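Local structure of histidine acid phosphatase (Bifidobacterium longum subsp. infantis, 6RXD) at residues Glu140-Ala143 against Thr144-Gly147; Asn149-Lys152 against Gly153-Ala157; Thr267-Gly270 against Thr271-Gly275. The protein probably removes phosphate groups from inositol polyphosphates such as phytate, and from 2,3-bisphosphoglycerate, as a histidine acid phosphatase of the MINPP1 subfamily. All blocks are in the same frame, centred on the assembly; numbering follows the deposited sequence.

Interaction 1 (Glu140-Ala143 against Thr144-Gly147); sequences EARA and TESG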
loop_
_atom_site.group_PDB
_atom_site.type_symbol
_atom_site.label_atom_id
_atom_site.label_comp_id
_atom_site.label_asym_id
_atom_site.label_seq_id
_atom_site.Cartn_x
_atom_site.Cartn_y
_atom_site.Cartn_z
ATOM N N GLU A 140 4.395 12.600 4.111
ATOM C CA GLU A 140 4.492 11.679 5.241
ATOM C C GLU A 140 5.882 11.041 5.211
ATOM O O GLU A 140 6.370 10.666 4.150
ATOM C CB GLU A 140 3.379 10.627 5.155
ATOM C CG GLU A 140 3.201 9.769 6.404
ATOM C CD GLU A 140 4.142 8.594 6.430
ATOM O OE1 GLU A 140 4.467 8.077 5.342
ATOM O OE2 GLU A 140 4.553 8.182 7.533
ATOM N N ALA A 141 6.516 10.918 6.373
ATOM C CA ALA A 141 7.926 10.543 6.429
ATOM C C ALA A 141 8.268 9.189 5.809
ATOM O O ALA A 141 9.284 9.065 5.132
ATOM C CB ALA A 141 8.447 10.632 7.864
ATOM N N ARG A 142 7.442 8.170 6.041
ATOM C CA ARG A 142 7.728 6.852 5.470
ATOM C C ARG A 142 7.570 6.833 3.948
ATOM O O ARG A 142 8.285 6.106 3.259
ATOM C CB ARG A 142 6.866 5.768 6.117
ATOM C CG ARG A 142 7.524 5.065 7.312
ATOM C CD ARG A 142 7.621 5.942 8.549
ATOM N NE ARG A 142 8.854 6.725 8.599
ATOM C CZ ARG A 142 9.125 7.627 9.537
ATOM N NH1 ARG A 142 10.267 8.300 9.511
ATOM N NH2 ARG A 142 8.248 7.860 10.503
ATOM N N ALA A 143 6.649 7.635 3.424
ATOM C CA ALA A 143 6.508 7.740 1.970
ATOM C C ALA A 143 7.730 8.444 1.376
ATOM O O ALA A 143 8.268 8.032 0.348
ATOM C CB ALA A 143 5.212 8.469 1.587
ATOM N N THR A 144 8.182 9.496 2.048
ATOM C CA THR A 144 9.346 10.246 1.592
ATOM C C THR A 144 10.593 9.363 1.677
ATOM O O THR A 144 11.397 9.315 0.739
ATOM C CB THR A 144 9.521 11.538 2.412
ATOM O OG1 THR A 144 8.324 12.323 2.307
ATOM C CG2 THR A 144 10.704 12.371 1.901
ATOM N N GLU A 145 10.739 8.641 2.788
ATOM C CA GLU A 145 11.879 7.738 2.949
ATOM C C GLU A 145 11.872 6.606 1.927
ATOM O O GLU A 145 12.924 6.156 1.474
ATOM C CB GLU A 145 11.926 7.190 4.378
ATOM C CG GLU A 145 12.311 8.274 5.382
ATOM C CD GLU A 145 11.880 7.955 6.794
ATOM O OE1 GLU A 145 11.250 6.899 7.010
ATOM O OE2 GLU A 145 12.163 8.773 7.692
ATOM N N SER A 146 10.685 6.136 1.564
ATOM C CA SER A 146 10.593 5.156 0.487
ATOM C C SER A 146 11.112 5.771 -0.800
ATOM O O SER A 146 11.919 5.163 -1.512
ATOM C CB SER A 146 9.150 4.683 0.313
ATOM O OG SER A 146 8.744 3.955 1.457
ATOM N N GLY A 147 10.664 6.991 -1.080
ATOM C CA GLY A 147 11.151 7.738 -2.223
ATOM C C GLY A 147 12.661 7.905 -2.206
ATOM O O GLY A 147 13.311 7.807 -3.250
#
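Thr144 N donates to Glu140 O at 3.0 Å, closing the first turn of helix 141-157, for which Glu140 is the N-cap. The carboxylate of Glu140 folds back over that helix end, and its OE1 accepts from Ala143 N at 2.9 Å, an N-H of the first turn. The hydroxyl of Thr144 turns to Ser137 OG, at the end of the preceding strand. At Glu145 the backbone N reaches Ala141 O (2.8 Å), while the side chain runs beside that of Arg142, both pointing the same way. Arg142 grips the carboxylate side-on: NE meets Glu145 OE1 at 2.9 Å and NH1 meets Glu145 OE2 at 2.7 Å, with the two flat groups turned 37° apart. Bends at chi2 (72°) and chi3 (-89°) curl the arginine back to lay its guanidinium there, one face against Ala141 CB. A leucine in place of Arg142 would probably leave the Glu145 carboxylate without its charged mate and free to swing. Ser146 sends two donors to one oxygen: its N and its OG (2.8 Å) approach Arg142 O from opposite faces of the carbonyl plane. The same hydroxyl bonds Gly46 N, tying the helix to the RHG signature of the family, of which His45 is the histidine. Gly147 completes the series, its N-H pointing at Ala143 O over 3.0 Å.

Interaction 2 (Asn149-Lys152 against Gly153-Ala157); sequences NFEK and GFNEA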
loop_
_atom_site.group_PDB
_atom_site.type_symbol
_atom_site.label_atom_id
_atom_site.label_comp_id
_atom_site.label_asym_id
_atom_site.label_seq_id
_atom_site.Cartn_x
_atom_site.Cartn_y
_atom_site.Cartn_z
ATOM N N ASN A 149 14.872 5.928 -0.980
ATOM C CA ASN A 149 15.483 4.677 -1.406
ATOM C C ASN A 149 15.347 4.420 -2.903
ATOM O O ASN A 149 16.270 3.908 -3.532
ATOM C CB ASN A 149 14.936 3.510 -0.580
ATOM C CG ASN A 149 15.540 3.465 0.815
ATOM O OD1 ASN A 149 16.698 3.094 0.975
ATOM N ND2 ASN A 149 14.767 3.863 1.821
ATOM N N PHE A 150 14.194 4.771 -3.468
ATOM C CA PHE A 150 13.992 4.696 -4.908
ATOM C C PHE A 150 15.043 5.581 -5.585
ATOM O O PHE A 150 15.679 5.184 -6.570
ATOM C CB PHE A 150 12.572 5.184 -5.232
ATOM C CG PHE A 150 12.242 5.271 -6.710
ATOM C CD1 PHE A 150 11.314 4.405 -7.278
ATOM C CD2 PHE A 150 12.798 6.263 -7.509
ATOM C CE1 PHE A 150 10.977 4.505 -8.632
ATOM C CE2 PHE A 150 12.475 6.362 -8.859
ATOM C CZ PHE A 150 11.559 5.489 -9.414
ATOM N N GLU A 151 15.212 6.788 -5.056
ATOM C CA GLU A 151 16.157 7.743 -5.619
ATOM C C GLU A 151 17.593 7.205 -5.582
ATOM O O GLU A 151 18.335 7.322 -6.555
ATOM C CB GLU A 151 16.046 9.081 -4.882
ATOM C CG GLU A 151 17.018 10.148 -5.375
ATOM C CD GLU A 151 16.843 11.470 -4.653
ATOM O OE1 GLU A 151 16.961 12.515 -5.316
ATOM O OE2 GLU A 151 16.597 11.467 -3.431
ATOM N N LYS A 152 17.966 6.586 -4.467
ATOM C CA LYS A 152 19.276 5.960 -4.341
ATOM C C LYS A 152 19.491 4.849 -5.362
ATOM O O LYS A 152 20.541 4.776 -5.996
ATOM C CB LYS A 152 19.449 5.409 -2.930
ATOM C CG LYS A 152 20.798 4.791 -2.659
ATOM C CD LYS A 152 20.911 4.434 -1.188
ATOM C CE LYS A 152 20.319 5.543 -0.325
ATOM N NZ LYS A 152 20.489 5.292 1.133
ATOM N N GLY A 153 18.490 3.986 -5.521
ATOM C CA GLY A 153 18.567 2.913 -6.491
ATOM C C GLY A 153 18.645 3.430 -7.914
ATOM O O GLY A 153 19.419 2.918 -8.720
ATOM N N PHE A 154 17.829 4.432 -8.223
ATOM C CA PHE A 154 17.821 5.035 -9.547
ATOM C C PHE A 154 19.191 5.624 -9.856
ATOM O O PHE A 154 19.731 5.441 -10.956
ATOM C CB PHE A 154 16.748 6.130 -9.598
ATOM C CG PHE A 154 16.550 6.746 -10.962
ATOM C CD1 PHE A 154 15.503 6.330 -11.775
ATOM C CD2 PHE A 154 17.383 7.770 -11.409
ATOM C CE1 PHE A 154 15.303 6.900 -13.018
ATOM C CE2 PHE A 154 17.188 8.345 -12.659
ATOM C CZ PHE A 154 16.144 7.908 -13.462
ATOM N N ASN A 155 19.752 6.344 -8.893
ATOM C CA ASN A 155 21.048 6.980 -9.099
ATOM C C ASN A 155 22.204 5.989 -9.213
ATOM O O ASN A 155 23.135 6.216 -9.983
ATOM C CB ASN A 155 21.335 8.001 -7.998
ATOM C CG ASN A 155 20.489 9.250 -8.131
ATOM O OD1 ASN A 155 20.034 9.593 -9.225
ATOM N ND2 ASN A 155 20.279 9.945 -7.015
ATOM N N GLU A 156 22.152 4.899 -8.449
ATOM C CA GLU A 156 23.177 3.865 -8.553
ATOM C C GLU A 156 23.130 3.223 -9.939
ATOM O O GLU A 156 24.165 3.014 -10.570
ATOM C CB GLU A 156 23.002 2.806 -7.454
ATOM C CG GLU A 156 24.248 1.960 -7.170
ATOM C CD GLU A 156 24.433 0.802 -8.138
ATOM O OE1 GLU A 156 23.492 0.494 -8.896
ATOM O OE2 GLU A 156 25.522 0.189 -8.135
ATOM N N ALA A 157 21.925 2.923 -10.417
ATOM C CA ALA A 157 21.770 2.271 -11.713
ATOM C C ALA A 157 22.253 3.146 -12.873
ATOM O O ALA A 157 22.679 2.638 -13.907
ATOM C CB ALA A 157 20.311 1.855 -11.930
HETATM O O HOH W 1 18.984 12.645 -7.160
#
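Phe150 and Phe154, one helical turn apart, form the close-packed side of this contact. Their rings approach at 4.2 Å between Phe150 CE2 and Phe154 CD1, obliquely and without stacking. In both, CG lies anti to the backbone N (chi1 175° and -175°), which sends the two rings off the same flank of the helix. Each then finds aromatic company beyond the helix: Phe150 meets Phe397 edge-to-face and Phe154 meets Phe123 likewise, while both touch Tyr135. Underneath, Phe154 N bonds Phe150 O at 2.8 Å, and Gly153 N bonds Asn149 O at 3.0 Å. This is the C-terminal half of helix 141-157, the helix of a beta-alpha-beta crossover that joins the parallel neighbours 132-137 and 181-183 in the central sheet, and the phenylalanines face that sheet. A polar pair sits on another flank. Glu151, its chain extended, runs alongside Asn155, their carboxylate and amide planes 39° apart, and one water bridges them, donating to Glu151 OE1 at 2.7 Å and accepting from Asn155 ND2 at 3.0 Å. Glu151 and the nearby Asp180 are zinc ligands seen crystallographically in this protein, though no ion is bound between them in this chain; their acidic oxygens lie close together. Lys152 and Glu156 mark the solvent side, where a backbone bond joins them (Glu156 N to Lys152 O, 2.9 Å) and both side chains brush Tyr109 of helix 102-118.

Interaction 3 (Thr267-Gly270 against Thr271-Gly275); sequences TTDG and TKKGG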
loop_
_atom_site.group_PDB
_atom_site.type_symbol
_atom_site.label_atom_id
_atom_site.label_comp_id
_atom_site.label_asym_id
_atom_site.label_seq_id
_atom_site.Cartn_x
_atom_site.Cartn_y
_atom_site.Cartn_z
ATOM N N THR A 267 -1.156 -1.847 29.281
ATOM C CA THR A 267 -0.569 -1.148 30.418
ATOM C C THR A 267 0.579 -1.975 30.986
ATOM O O THR A 267 0.846 -3.079 30.514
ATOM C CB THR A 267 -1.599 -0.937 31.527
ATOM O OG1 THR A 267 -2.036 -2.215 32.015
ATOM C CG2 THR A 267 -2.800 -0.147 31.005
ATOM N N THR A 268 1.234 -1.447 32.018
ATOM C CA THR A 268 2.399 -2.102 32.604
ATOM C C THR A 268 2.106 -3.509 33.116
ATOM O O THR A 268 2.960 -4.388 33.012
ATOM C CB THR A 268 2.996 -1.270 33.772
ATOM O OG1 THR A 268 1.954 -0.959 34.700
ATOM C CG2 THR A 268 3.601 0.027 33.264
ATOM N N ASP A 269 0.913 -3.727 33.659
ATOM C CA ASP A 269 0.571 -5.043 34.205
ATOM C C ASP A 269 -0.611 -5.714 33.522
ATOM O O ASP A 269 -1.147 -6.702 34.029
ATOM C CB ASP A 269 0.311 -4.967 35.716
ATOM C CG ASP A 269 -0.884 -4.100 36.071
ATOM O OD1 ASP A 269 -1.613 -3.627 35.171
ATOM O OD2 ASP A 269 -1.111 -3.887 37.276
ATOM N N GLY A 270 -1.024 -5.168 32.383
ATOM C CA GLY A 270 -2.108 -5.750 31.611
ATOM C C GLY A 270 -3.489 -5.432 32.147
ATOM O O GLY A 270 -4.484 -5.892 31.597
ATOM N N THR A 271 -3.563 -4.648 33.220
ATOM C CA THR A 271 -4.853 -4.296 33.784
ATOM C C THR A 271 -5.171 -2.823 33.588
ATOM O O THR A 271 -4.294 -2.011 33.267
ATOM C CB THR A 271 -4.925 -4.620 35.288
ATOM O OG1 THR A 271 -4.241 -3.596 36.022
ATOM C CG2 THR A 271 -4.289 -5.977 35.571
ATOM N N LYS A 272 -6.434 -2.473 33.787
ATOM C CA LYS A 272 -6.879 -1.100 33.580
ATOM C C LYS A 272 -6.200 -0.134 34.543
ATOM O O LYS A 272 -5.973 1.029 34.206
ATOM C CB LYS A 272 -8.393 -1.004 33.744
ATOM C CG LYS A 272 -9.006 0.225 33.096
ATOM C CD LYS A 272 -9.802 -0.175 31.858
ATOM C CE LYS A 272 -10.615 0.978 31.312
ATOM N NZ LYS A 272 -12.056 0.610 31.075
ATOM N N LYS A 273 -5.860 -0.615 35.735
ATOM C CA LYS A 273 -5.217 0.249 36.728
ATOM C C LYS A 273 -3.697 0.320 36.545
ATOM O O LYS A 273 -3.012 1.046 37.272
ATOM C CB LYS A 273 -5.585 -0.169 38.165
ATOM C CG LYS A 273 -5.226 -1.609 38.532
ATOM C CD LYS A 273 -3.816 -1.700 39.096
ATOM C CE LYS A 273 -3.551 -3.039 39.771
ATOM N NZ LYS A 273 -3.359 -4.183 38.838
ATOM N N GLY A 274 -3.174 -0.426 35.577
ATOM C CA GLY A 274 -1.755 -0.358 35.281
ATOM C C GLY A 274 -1.380 0.997 34.711
ATOM O O GLY A 274 -2.246 1.811 34.389
ATOM N N GLY A 275 -0.082 1.238 34.578
ATOM C CA GLY A 275 0.382 2.513 34.074
ATOM C C GLY A 275 0.730 2.440 32.609
ATOM O O GLY A 275 0.722 1.363 32.007
#
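Thr267 begins the contact by donating its hydroxyl to the backbone of Thr271, OG1 to O at 2.6 Å. That carbonyl also accepts from Gly274 N at 3.0 Å, the closing bond of a type I beta turn from Thr271 to Gly274, so the carbonyl that closes the turn is also held by the threonine hydroxyl. The surface loop between strands 264-265 and 297-298 carries both segments. Thr268 pairs with Gly275 twice: Thr268 N donates to Gly275 O at 2.9 Å, and Gly275 N returns a nearly straight bond (162°) to Thr268 OG1 at 3.0 Å. Asp269 is the polar hub. Its CG stands between the backbone N and the carbonyl carbon (chi1 63°), which swings the carboxylate over the following residues. OD1 accepts from Thr271 N at 2.9 Å, forming an Asx turn, and from Thr271 OG1 at 2.8 Å; both donors come from the same face of the carboxylate. The other oxygen, OD2, takes a salt bridge from Lys273 NZ at 2.8 Å, the lysine end crossing the aspartate at about a right angle. NZ also donates to Thr271 OG1, so that hydroxyl donates a hydrogen bond to Asp269 OD1 while accepting one from the lysine. Gly270, with its positive phi of 79°, turns the chain between Asp269 and Thr271. Across the loop, a beta carbon on Gly274 would collide with Asp269 OD1 and Thr267 OG1. Short side chains that fold back on the backbone, with one salt bridge, thus give shape to a loop without helix or strand.

In the fold
Interactions 1 and 2 follow each other along helix 141-157, their centres 14 Å apart, the first at its capped N-terminal end and the second at its C-terminal end. The capped end adjoins the RHG signature that in this family holds the nucleophilic histidine, consistent with a place at the active site. Glu151, a zinc ligand seen crystallographically in this protein but without its ion here, belongs to interaction 2, and its side chain is about 6 Å from Gly147 of interaction 1. Interaction 3 stands apart: its centre is 34 Å from that of interaction 1 and 46 Å from that of interaction 2, with nearest atoms about 23 and 32 Å away, in a peripheral loop remote from the known metal sites.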